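Local coordinates for proline dehydrogenase (Bradyrhizobium japonicum USDA 110, PDB 3HAZ), which oxidises proline to glutamate in two steps, using an FAD-dependent proline dehydrogenase and an NAD-dependent aldehyde dehydrogenase family module joined in one chain, at the interface of chains A and B. Coordinates in Å, arbitrary orientation; residue numbers count along the deposited sequence, not the author numbering. Chains: chain A/B, Proline dehydrogenase.

The interface of chains A and B. Residues chain A 938-939, 953-955, 967; chain B 645, 980-982.
This is a two-fold dimer interface in which strand 978-986 of chain B, through B:Thr982 and B:Glu980, adds to the edge of a chain A sheet beside A:Gly938 and A:Lys967 and ties these two subunits of the four-chain assembly together. The aldehyde dehydrogenase module pairs in the way of its family, by a C-terminal strand reaching into the partner. A parallel bridge links A:Asn939, at the start of strand 939-942, with B:Thr982. The patch centre lies about 10 Å from A:Glu760, a predicted active-site residue. B:Thr982 N gives a nearly straight bond (173° at H) to A:Gly938 O at 2.8 Å. The side chain of B:Thr982 crosses A:Pro955 at about a right angle. Its hydroxyl OG1 donates to A:Pro955 O at 2.9 Å, in the carbonyl plane and on a lone pair. That carbonyl also accepts from the amide ND2 of A:Asn939 and the side-chain amine NZ of A:Lys967, each out of its plane. A:Lys967 NZ further bonds A:Gly938 O at 2.8 Å, from above that carbonyl plane. The bend at the end of the lysine chain (chi4 -70°) turns NZ towards the two carbonyls. The side chains of A:Lys967 and B:Glu980 run antiparallel, lysine CB, CG and CD lying alongside the glutamate chain and carboxylate. B:Glu980 OE2 accepts the backbone N-H of A:Lys967 at 2.8 Å on its syn side, tilted 29° from the carboxylate plane. Water 1 links OE1 to A:Lys967 O.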
# COMPACT_ATOMS: atom_id res chain seq x y z
N GLY A 938 10.33 36.70 15.48
CA GLY A 938 10.78 35.50 14.79
C GLY A 938 10.70 34.21 15.60
O GLY A 938 10.36 33.15 15.06
N ASN A 939 11.02 34.29 16.88
CA ASN A 939 11.04 33.10 17.74
C ASN A 939 10.29 33.37 19.03
O ASN A 939 10.66 34.25 19.82
CB ASN A 939 12.49 32.68 18.04
CG ASN A 939 13.17 32.03 16.84
OD1 ASN A 939 13.68 32.71 15.95
ND2 ASN A 939 13.19 30.70 16.82
N VAL A 953 15.35 22.49 14.69
CA VAL A 953 14.25 22.38 15.64
C VAL A 953 13.61 23.74 15.87
O VAL A 953 12.40 23.90 15.70
CB VAL A 953 14.75 21.79 16.98
CG1 VAL A 953 13.60 21.71 18.00
CG2 VAL A 953 15.37 20.41 16.74
N GLN A 954 14.41 24.72 16.26
CA GLN A 954 13.97 26.11 16.28
C GLN A 954 14.72 26.92 15.23
O GLN A 954 15.75 27.53 15.53
CB GLN A 954 14.17 26.76 17.67
CG GLN A 954 13.29 26.15 18.76
CD GLN A 954 14.04 25.16 19.63
OE1 GLN A 954 15.26 25.24 19.76
NE2 GLN A 954 13.31 24.23 20.24
N PRO A 955 14.22 26.91 13.98
CA PRO A 955 14.82 27.81 12.98
C PRO A 955 14.85 29.19 13.60
O PRO A 955 13.83 29.66 14.11
CB PRO A 955 13.82 27.74 11.82
CG PRO A 955 13.24 26.35 11.93
CD PRO A 955 13.14 26.08 13.41
N LYS A 967 15.55 32.27 7.98
CA LYS A 967 16.01 31.81 9.29
C LYS A 967 17.14 30.80 9.17
O LYS A 967 16.99 29.79 8.49
CB LYS A 967 14.84 31.17 10.06
CG LYS A 967 13.85 32.15 10.70
CD LYS A 967 12.62 31.36 11.16
CE LYS A 967 11.79 32.08 12.24
NZ LYS A 967 12.51 32.10 13.53
N LEU B 645 6.76 25.87 12.60
CA LEU B 645 7.22 26.94 11.71
C LEU B 645 6.04 27.45 10.88
O LEU B 645 5.34 26.67 10.24
CB LEU B 645 8.34 26.44 10.79
CG LEU B 645 9.03 27.44 9.86
CD1 LEU B 645 9.57 28.63 10.64
CD2 LEU B 645 10.15 26.79 9.05
N GLU B 980 9.22 34.24 8.37
CA GLU B 980 9.06 33.03 9.17
C GLU B 980 8.83 33.33 10.65
O GLU B 980 9.37 34.30 11.19
CB GLU B 980 10.29 32.13 9.04
CG GLU B 980 10.63 31.69 7.62
CD GLU B 980 12.04 31.12 7.53
OE1 GLU B 980 12.24 29.94 7.88
OE2 GLU B 980 12.96 31.87 7.13
N GLN B 981 8.04 32.49 11.30
CA GLN B 981 7.86 32.57 12.74
C GLN B 981 7.91 31.17 13.34
O GLN B 981 7.17 30.28 12.93
CB GLN B 981 6.54 33.24 13.09
CG GLN B 981 6.30 33.39 14.59
CD GLN B 981 5.20 34.40 14.90
OE1 GLN B 981 4.02 34.09 14.81
NE2 GLN B 981 5.60 35.62 15.26
N THR B 982 8.79 30.98 14.31
CA THR B 982 8.86 29.72 15.02
C THR B 982 8.21 29.85 16.39
O THR B 982 8.53 30.77 17.16
CB THR B 982 10.31 29.26 15.20
OG1 THR B 982 10.95 29.19 13.93
CG2 THR B 982 10.35 27.89 15.89
O HOH W 1 14.61 28.74 7.26